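Probable intron-encoded endonuclease 1 (Wickerhamomyces canadensis, PDB 6X1J) cuts double-stranded DNA at a long recognition sequence as a LAGLIDADG homing endonuclease, promoting homing of its intron in the mitochondrial 21S rRNA gene. Local coordinates at residues 60-66 with 101-107; 70-74 with 143-147. One frame throughout, in Å; residues are numbered along the deposited sequence. Where two conformers were deposited one is given.

Interaction 1: 60-66 with 101-107; sequences LLQFEWK and TWRAQTF. With nucleotides of chain B; nucleotides of chain C.
E64 OE2 is gripped from several sides: T101 OG1 donates to it over 2.8 Å, on the lone pair turned away from OE1, while R103 NE comes from above the carboxylate plane at 3.1 Å to close a salt bridge. Strands 60-65 and 98-105 run antiparallel as the two central strands of the four-stranded DNA-binding sheet of the LAGLIDADG fold, and E64 and R103 face each other as a non-hydrogen-bonded pair on the face that carries Q62 and Q105. With CG anti to the backbone N (chi1 -176°), E64 stretches alongside R103 in the same direction, the carboxylate and guanidinium planes 72° apart. OE2 lies near the guanidinium plane, at its NE edge, and probably helps fix its rotation. NH1 and NH2 both bond O4 of DT11 of chain C, at 2.8 and 2.9 Å. A water joins E64 OE2 and R103 NH2 to N6 of DA14 of chain B, and E64 OE1 bonds a cytosine, so the pair touches bases of both strands, consistent with a part in sequence recognition.

F63 and A104 sit on the reverse face, where ring atom CD2 touches the methyl. Beyond them the side-chain hydroxyl of T106 stands in for a carbonyl as acceptor of L61 N, almost straight (170°), and OG1 in turn donates to F107 O; T106 N bonds L61 O. At the other end the DNA backbone is held by K66, whose NZ lies 2.6 Å from OP2 of DA13 of chain B.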
loop_
_atom_site.group_PDB
_atom_site.type_symbol
_atom_site.label_atom_id
_atom_site.label_comp_id
_atom_site.label_asym_id
_atom_site.label_seq_id
_atom_site.Cartn_x
_atom_site.Cartn_y
_atom_site.Cartn_z
ATOM N N LEU A 60 -6.307 -12.810 -1.244
ATOM C CA LEU A 60 -6.596 -11.810 -2.297
ATOM C C LEU A 60 -6.335 -10.433 -1.698
ATOM O O LEU A 60 -6.078 -10.338 -0.454
ATOM C CB LEU A 60 -8.057 -11.939 -2.760
ATOM C CG LEU A 60 -9.141 -11.474 -1.779
ATOM C CD1 LEU A 60 -10.215 -10.661 -2.487
ATOM C CD2 LEU A 60 -9.778 -12.646 -1.073
ATOM N N LEU A 61 -6.440 -9.420 -2.549
ATOM C CA LEU A 61 -6.346 -7.981 -2.227
ATOM C C LEU A 61 -7.691 -7.317 -2.497
ATOM O O LEU A 61 -8.232 -7.487 -3.630
ATOM C CB LEU A 61 -5.249 -7.358 -3.093
ATOM C CG LEU A 61 -3.930 -8.114 -3.131
ATOM C CD1 LEU A 61 -2.927 -7.437 -4.065
ATOM C CD2 LEU A 61 -3.342 -8.261 -1.728
ATOM N N GLN A 62 -8.210 -6.576 -1.524
ATOM C CA GLN A 62 -9.298 -5.586 -1.742
ATOM C C GLN A 62 -8.699 -4.179 -1.675
ATOM O O GLN A 62 -8.017 -3.877 -0.635
ATOM C CB GLN A 62 -10.430 -5.725 -0.729
ATOM C CG GLN A 62 -11.025 -7.118 -0.720
ATOM C CD GLN A 62 -12.293 -7.229 0.099
ATOM O OE1 GLN A 62 -12.869 -8.290 0.203
ATOM N NE2 GLN A 62 -12.741 -6.132 0.685
ATOM N N PHE A 63 -8.936 -3.395 -2.742
ATOM C CA PHE A 63 -8.445 -2.019 -2.966
ATOM C C PHE A 63 -9.588 -1.023 -2.730
ATOM O O PHE A 63 -10.724 -1.292 -3.189
ATOM C CB PHE A 63 -7.931 -1.860 -4.390
ATOM C CG PHE A 63 -6.862 -2.833 -4.831
ATOM C CD1 PHE A 63 -5.560 -2.714 -4.385
ATOM C CD2 PHE A 63 -7.139 -3.835 -5.756
ATOM C CE1 PHE A 63 -4.573 -3.578 -4.834
ATOM C CE2 PHE A 63 -6.147 -4.699 -6.203
ATOM C CZ PHE A 63 -4.857 -4.562 -5.751
ATOM N N GLU A 64 -9.322 0.073 -2.010
ATOM C CA GLU A 64 -10.291 1.194 -1.875
ATOM C C GLU A 64 -9.503 2.488 -1.721
ATOM O O GLU A 64 -8.754 2.586 -0.726
ATOM C CB GLU A 64 -11.270 0.963 -0.725
ATOM C CG GLU A 64 -12.332 2.045 -0.633
ATOM C CD GLU A 64 -13.580 1.646 0.128
ATOM O OE1 GLU A 64 -13.528 0.608 0.812
ATOM O OE2 GLU A 64 -14.608 2.358 0.023
ATOM N N TRP A 65 -9.638 3.412 -2.686
ATOM C CA TRP A 65 -9.026 4.762 -2.647
ATOM C C TRP A 65 -10.058 5.812 -3.063
ATOM O O TRP A 65 -10.975 5.481 -3.833
ATOM C CB TRP A 65 -7.755 4.841 -3.514
ATOM C CG TRP A 65 -6.554 4.173 -2.903
ATOM C CD1 TRP A 65 -5.796 4.642 -1.861
ATOM C CD2 TRP A 65 -5.939 2.930 -3.309
ATOM N NE1 TRP A 65 -4.769 3.782 -1.588
ATOM C CE2 TRP A 65 -4.831 2.714 -2.447
ATOM C CE3 TRP A 65 -6.207 1.973 -4.298
ATOM C CZ2 TRP A 65 -4.003 1.594 -2.559
ATOM C CZ3 TRP A 65 -5.382 0.873 -4.416
ATOM C CH2 TRP A 65 -4.306 0.679 -3.541
ATOM N N LYS A 66 -9.866 7.036 -2.571
ATOM C CA LYS A 66 -10.522 8.274 -3.060
ATOM C C LYS A 66 -10.003 8.606 -4.447
ATOM O O LYS A 66 -10.819 8.916 -5.274
ATOM C CB LYS A 66 -10.208 9.453 -2.129
ATOM C CG LYS A 66 -10.915 10.760 -2.467
ATOM C CD LYS A 66 -10.510 11.922 -1.556
ATOM C CE LYS A 66 -11.356 13.151 -1.820
ATOM N NZ LYS A 66 -12.697 13.005 -1.193
ATOM N N THR A 101 -15.787 6.771 -3.061
ATOM C CA THR A 101 -14.479 6.085 -3.224
ATOM C C THR A 101 -14.540 5.203 -4.471
ATOM O O THR A 101 -15.633 4.985 -4.975
ATOM C CB THR A 101 -14.151 5.232 -1.992
ATOM O OG1 THR A 101 -15.303 4.428 -1.753
ATOM C CG2 THR A 101 -13.851 6.034 -0.752
ATOM N N TRP A 102 -13.389 4.726 -4.938
ATOM C CA TRP A 102 -13.255 3.711 -6.011
ATOM C C TRP A 102 -12.788 2.376 -5.394
ATOM O O TRP A 102 -11.958 2.402 -4.451
ATOM C CB TRP A 102 -12.318 4.208 -7.123
ATOM C CG TRP A 102 -12.879 5.370 -7.898
ATOM C CD1 TRP A 102 -12.865 6.679 -7.515
ATOM C CD2 TRP A 102 -13.580 5.340 -9.163
ATOM N NE1 TRP A 102 -13.486 7.461 -8.452
ATOM C CE2 TRP A 102 -13.921 6.673 -9.480
ATOM C CE3 TRP A 102 -13.926 4.329 -10.066
ATOM C CZ2 TRP A 102 -14.599 7.026 -10.642
ATOM C CZ3 TRP A 102 -14.590 4.676 -11.226
ATOM C CH2 TRP A 102 -14.940 6.006 -11.499
ATOM N N ARG A 103 -13.322 1.248 -5.885
ATOM C CA ARG A 103 -13.062 -0.114 -5.344
ATOM C C ARG A 103 -12.645 -1.043 -6.490
ATOM O O ARG A 103 -13.152 -0.895 -7.627
ATOM C CB ARG A 103 -14.281 -0.684 -4.607
ATOM C CG ARG A 103 -14.665 0.062 -3.336
ATOM C CD ARG A 103 -15.665 -0.724 -2.497
ATOM N NE ARG A 103 -16.001 -0.082 -1.232
ATOM C CZ ARG A 103 -16.835 -0.566 -0.310
ATOM N NH1 ARG A 103 -17.468 -1.712 -0.502
ATOM N NH2 ARG A 103 -17.042 0.103 0.812
ATOM N N ALA A 104 -11.747 -1.971 -6.183
ATOM C CA ALA A 104 -11.296 -3.052 -7.076
ATOM C C ALA A 104 -10.871 -4.224 -6.181
ATOM O O ALA A 104 -10.721 -3.977 -4.929
ATOM C CB ALA A 104 -10.178 -2.549 -7.960
ATOM N N GLN A 105 -10.751 -5.439 -6.752
ATOM C CA GLN A 105 -10.346 -6.679 -6.033
ATOM C C GLN A 105 -9.443 -7.516 -6.946
ATOM O O GLN A 105 -9.727 -7.563 -8.177
ATOM C CB GLN A 105 -11.574 -7.522 -5.662
ATOM C CG GLN A 105 -12.518 -6.860 -4.666
ATOM C CD GLN A 105 -13.402 -5.778 -5.255
ATOM O OE1 GLN A 105 -13.711 -5.762 -6.455
ATOM N NE2 GLN A 105 -13.810 -4.851 -4.394
ATOM N N THR A 106 -8.441 -8.187 -6.395
ATOM C CA THR A 106 -7.827 -9.340 -7.113
ATOM C C THR A 106 -8.770 -10.494 -6.838
ATOM O O THR A 106 -9.542 -10.386 -5.861
ATOM C CB THR A 106 -6.431 -9.742 -6.639
ATOM O OG1 THR A 106 -6.628 -10.319 -5.344
ATOM C CG2 THR A 106 -5.474 -8.570 -6.578
ATOM N N PHE A 107 -8.694 -11.553 -7.634
ATOM C CA PHE A 107 -9.216 -12.874 -7.199
ATOM C C PHE A 107 -8.241 -13.467 -6.158
ATOM O O PHE A 107 -7.104 -13.014 -6.079
ATOM C CB PHE A 107 -9.479 -13.788 -8.403
ATOM C CG PHE A 107 -8.376 -13.896 -9.429
ATOM C CD1 PHE A 107 -7.146 -14.425 -9.091
ATOM C CD2 PHE A 107 -8.606 -13.554 -10.753
ATOM C CE1 PHE A 107 -6.139 -14.536 -10.026
ATOM C CE2 PHE A 107 -7.605 -13.685 -11.703
ATOM C CZ PHE A 107 -6.364 -14.160 -11.334
ATOM P P DA B 14 -7.557 7.076 0.835
ATOM O OP1 DA B 14 -6.071 7.088 0.973
ATOM O OP2 DA B 14 -8.041 7.639 -0.486
ATOM O "O5'" DA B 14 -8.253 5.674 1.128
ATOM C "C5'" DA B 14 -7.592 4.538 1.730
ATOM C "C4'" DA B 14 -7.703 4.596 3.236
ATOM O "O4'" DA B 14 -9.077 4.872 3.641
ATOM C "C3'" DA B 14 -7.286 3.339 3.991
ATOM O "O3'" DA B 14 -6.802 3.855 5.236
ATOM C "C2'" DA B 14 -8.623 2.673 4.276
ATOM C "C1'" DA B 14 -9.518 3.872 4.532
ATOM N N9 DA B 14 -10.948 3.698 4.326
ATOM C C8 DA B 14 -11.658 3.886 3.165
ATOM N N7 DA B 14 -12.941 3.650 3.289
ATOM C C5 DA B 14 -13.082 3.266 4.614
ATOM C C6 DA B 14 -14.196 2.874 5.370
ATOM N N6 DA B 14 -15.438 2.838 4.892
ATOM N N1 DA B 14 -13.995 2.542 6.660
ATOM C C2 DA B 14 -12.750 2.579 7.142
ATOM N N3 DA B 14 -11.623 2.937 6.535
ATOM C C4 DA B 14 -11.861 3.272 5.257
ATOM P P DA B 13 -12.327 12.218 2.044
ATOM O OP1 DA B 13 -11.399 13.369 1.800
ATOM O OP2 DA B 13 -13.376 11.868 1.088
ATOM O "O5'" DA B 13 -11.445 10.893 2.193
ATOM C "C5'" DA B 13 -10.122 10.949 2.718
ATOM C "C4'" DA B 13 -9.608 9.555 3.007
ATOM O "O4'" DA B 13 -10.495 8.821 3.890
ATOM C "C3'" DA B 13 -9.417 8.652 1.794
ATOM O "O3'" DA B 13 -8.199 7.921 1.989
ATOM C "C2'" DA B 13 -10.639 7.760 1.835
ATOM C "C1'" DA B 13 -10.831 7.574 3.315
ATOM N N9 DA B 13 -12.191 7.234 3.749
ATOM C C8 DA B 13 -13.373 7.294 3.052
ATOM N N7 DA B 13 -14.415 6.892 3.744
ATOM C C5 DA B 13 -13.889 6.579 4.987
ATOM C C6 DA B 13 -14.474 6.112 6.173
ATOM N N6 DA B 13 -15.780 5.877 6.322
ATOM N N1 DA B 13 -13.657 5.884 7.224
ATOM C C2 DA B 13 -12.346 6.104 7.084
ATOM N N3 DA B 13 -11.679 6.522 6.017
ATOM C C4 DA B 13 -12.520 6.783 5.004
ATOM P P DT C 11 -26.169 -3.180 2.179
ATOM O OP1 DT C 11 -27.610 -3.460 2.482
ATOM O OP2 DT C 11 -25.797 -1.905 1.508
ATOM O "O5'" DT C 11 -25.329 -3.300 3.534
ATOM C "C5'" DT C 11 -25.227 -4.546 4.236
ATOM C "C4'" DT C 11 -24.399 -4.389 5.487
ATOM O "O4'" DT C 11 -22.999 -4.446 5.145
ATOM C "C3'" DT C 11 -24.580 -3.093 6.274
ATOM O "O3'" DT C 11 -24.417 -3.517 7.627
ATOM C "C2'" DT C 11 -23.408 -2.250 5.822
ATOM C "C1'" DT C 11 -22.329 -3.307 5.650
ATOM N N1 DT C 11 -21.248 -2.977 4.709
ATOM C C2 DT C 11 -19.955 -3.281 5.061
ATOM O O2 DT C 11 -19.651 -3.779 6.135
ATOM N N3 DT C 11 -19.016 -2.958 4.115
ATOM C C4 DT C 11 -19.235 -2.380 2.881
ATOM O O4 DT C 11 -18.285 -2.162 2.132
ATOM C C5 DT C 11 -20.614 -2.093 2.574
ATOM C C7 DT C 11 -20.951 -1.485 1.250
ATOM C C6 DT C 11 -21.542 -2.418 3.483
HETATM O O HOH W 1 -12.562 -2.812 -2.046
HETATM O O HOH W 2 -16.263 2.757 1.848
#

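Interaction 2: 70-74 with 143-147; sequences YIEHI and YWFMD. With K (potassium ion), chain D.
The rings of H73 and Y143 are nearly coplanar, planes 5° apart, and meet rim to rim through a nearly straight hydrogen bond of 2.8 Å between H73 NE2 and Y143 OH, in which either could donate. Each tyrosine has a face covered from its own helix: M146 CE lies over Y143, and I74 CG1 over Y70, 4.0 Å above the plane and toward the rim. Across the contact, I74 CD1 comes within 3.8 Å of Y143 CE1, and M146 SD makes an oblique Met-aromatic contact with the Y70 ring.

Y70 extends with CG anti to its backbone N (chi1 -173°), which carries OH across to the other helix. There it donates to D147 OD1 at 2.7 Å, from above a carboxylate turned 82° to the ring. N43 bonds OD2, so both oxygens of this buried group have partners.

The axes of the two segments come no nearer than 12.9 Å, and long side chains bridge the gap. D147 lies in the last turn of helix 138-148, the second LAGLIDADG helix, paired with helix 34-45. Its carbonyl O binds a potassium at 2.3 Å that D47 also binds, while D148 and G46 belong to the other potassium site, consistent with the family's metal centre at the ends of the two LAGLIDADG helices.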
loop_
_atom_site.group_PDB
_atom_site.type_symbol
_atom_site.label_atom_id
_atom_site.label_comp_id
_atom_site.label_asym_id
_atom_site.label_seq_id
_atom_site.Cartn_x
_atom_site.Cartn_y
_atom_site.Cartn_z
ATOM N N TYR A 70 -5.052 6.969 -9.002
ATOM C CA TYR A 70 -4.162 6.107 -8.173
ATOM C C TYR A 70 -4.620 4.643 -8.216
ATOM O O TYR A 70 -3.781 3.767 -8.513
ATOM C CB TYR A 70 -4.046 6.596 -6.722
ATOM C CG TYR A 70 -3.024 5.826 -5.912
ATOM C CD1 TYR A 70 -1.718 5.687 -6.364
ATOM C CD2 TYR A 70 -3.344 5.229 -4.701
ATOM C CE1 TYR A 70 -0.765 4.985 -5.642
ATOM C CE2 TYR A 70 -2.399 4.524 -3.970
ATOM C CZ TYR A 70 -1.106 4.398 -4.437
ATOM O OH TYR A 70 -0.166 3.696 -3.723
ATOM N N ILE A 71 -5.898 4.367 -7.903
ATOM C CA ILE A 71 -6.439 2.989 -7.976
ATOM C C ILE A 71 -6.263 2.422 -9.390
ATOM O O ILE A 71 -5.958 1.201 -9.509
ATOM C CB ILE A 71 -7.895 2.890 -7.488
ATOM C CG1 ILE A 71 -8.293 1.429 -7.280
ATOM C CG2 ILE A 71 -8.835 3.573 -8.455
ATOM C CD1 ILE A 71 -9.554 1.231 -6.410
ATOM N N GLU A 72 -6.428 3.218 -10.432
ATOM C CA GLU A 72 -6.271 2.690 -11.816
ATOM C C GLU A 72 -4.800 2.308 -12.083
ATOM O O GLU A 72 -4.535 1.240 -12.727
ATOM C CB GLU A 72 -6.743 3.703 -12.861
ATOM C CG GLU A 72 -8.247 3.820 -12.967
ATOM C CD GLU A 72 -8.711 4.948 -13.882
ATOM O OE1 GLU A 72 -7.851 5.588 -14.563
ATOM O OE2 GLU A 72 -9.913 5.212 -13.887
ATOM N N HIS A 73 -3.870 3.060 -11.500
ATOM C CA HIS A 73 -2.421 2.724 -11.517
ATOM C C HIS A 73 -2.133 1.386 -10.787
ATOM O O HIS A 73 -1.326 0.592 -11.312
ATOM C CB HIS A 73 -1.630 3.873 -10.894
ATOM C CG HIS A 73 -0.188 3.544 -10.744
ATOM N ND1 HIS A 73 0.684 3.542 -11.827
ATOM C CD2 HIS A 73 0.524 3.189 -9.653
ATOM C CE1 HIS A 73 1.890 3.236 -11.403
ATOM N NE2 HIS A 73 1.816 3.001 -10.073
ATOM N N ILE A 74 -2.708 1.177 -9.597
ATOM C CA ILE A 74 -2.461 -0.038 -8.755
ATOM C C ILE A 74 -3.002 -1.259 -9.525
ATOM O O ILE A 74 -2.254 -2.239 -9.748
ATOM C CB ILE A 74 -3.102 0.133 -7.360
ATOM C CG1 ILE A 74 -2.442 1.259 -6.551
ATOM C CG2 ILE A 74 -3.077 -1.184 -6.603
ATOM C CD1 ILE A 74 -0.984 1.029 -6.252
ATOM N N TYR A 143 5.323 3.541 -2.356
ATOM C CA TYR A 143 3.919 3.069 -2.251
ATOM C C TYR A 143 3.415 3.289 -0.823
ATOM O O TYR A 143 2.287 3.748 -0.660
ATOM C CB TYR A 143 3.797 1.662 -2.867
ATOM C CG TYR A 143 3.815 1.703 -4.378
ATOM C CD1 TYR A 143 2.669 2.013 -5.112
ATOM C CD2 TYR A 143 4.999 1.558 -5.089
ATOM C CE1 TYR A 143 2.687 2.121 -6.509
ATOM C CE2 TYR A 143 5.038 1.673 -6.481
ATOM C CZ TYR A 143 3.884 1.964 -7.191
ATOM O OH TYR A 143 3.949 2.051 -8.558
ATOM N N TRP A 144 4.213 2.956 0.192
ATOM C CA TRP A 144 3.862 3.197 1.609
ATOM C C TRP A 144 3.559 4.683 1.760
ATOM O O TRP A 144 2.544 5.040 2.345
ATOM C CB TRP A 144 5.033 2.815 2.474
ATOM C CG TRP A 144 4.782 2.866 3.936
ATOM C CD1 TRP A 144 3.593 2.944 4.599
ATOM C CD2 TRP A 144 5.795 2.650 4.922
ATOM N NE1 TRP A 144 3.813 2.848 5.945
ATOM C CE2 TRP A 144 5.156 2.675 6.168
ATOM C CE3 TRP A 144 7.185 2.471 4.855
ATOM C CZ2 TRP A 144 5.870 2.504 7.360
ATOM C CZ3 TRP A 144 7.897 2.345 6.025
ATOM C CH2 TRP A 144 7.238 2.348 7.256
ATOM N N PHE A 145 4.403 5.514 1.187
ATOM C CA PHE A 145 4.245 6.987 1.294
ATOM C C PHE A 145 2.997 7.478 0.525
ATOM O O PHE A 145 2.235 8.314 1.052
ATOM C CB PHE A 145 5.544 7.699 0.882
ATOM C CG PHE A 145 5.464 9.188 1.151
ATOM C CD1 PHE A 145 5.622 9.684 2.435
ATOM C CD2 PHE A 145 5.106 10.069 0.146
ATOM C CE1 PHE A 145 5.423 11.029 2.709
ATOM C CE2 PHE A 145 4.929 11.419 0.421
ATOM C CZ PHE A 145 5.086 11.894 1.697
ATOM N N MET A 146 2.704 6.991 -0.686
ATOM C CA MET A 146 1.501 7.481 -1.423
ATOM C C MET A 146 0.259 7.062 -0.636
ATOM O O MET A 146 -0.706 7.836 -0.533
ATOM C CB MET A 146 1.468 6.954 -2.863
ATOM C CG MET A 146 2.649 7.463 -3.696
ATOM S SD MET A 146 2.604 7.090 -5.486
ATOM C CE MET A 146 3.402 5.487 -5.577
ATOM N N ASP A 147 0.317 5.913 0.013
ATOM C CA ASP A 147 -0.812 5.376 0.812
ATOM C C ASP A 147 -0.953 6.206 2.089
ATOM O O ASP A 147 -1.975 6.953 2.213
ATOM C CB ASP A 147 -0.609 3.889 1.059
ATOM C CG ASP A 147 -0.875 3.006 -0.151
ATOM O OD1 ASP A 147 -1.163 3.562 -1.242
ATOM O OD2 ASP A 147 -0.833 1.763 0.007
HETATM K K K D . -4.220 6.855 2.824
HETATM O O HOH W 3 -5.272 9.245 2.707
HETATM O O HOH W 4 -6.518 7.860 4.981
#

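How the interactions relate
Interaction 1 lies against the DNA bases and interaction 2 borders the metal site; their centres are 11 Å apart. They meet because helix 68-77 follows strand 60-65 in the chain and packs on the sheet face that carries F63 and W65. F63 CE1 lies 3.3 Å from I74 CG2, and the ring of W65 meets that of Y70 edge-to-face, W65 CE2 to Y70 CE2 at 3.4 Å. W65 also links the two through D47, which takes a hydrogen bond from W65 NE1 and shares a potassium with D147. Residues 60-66 thus have base contacts on one face of the sheet and, through W65, a neighbour of the metal site on the other.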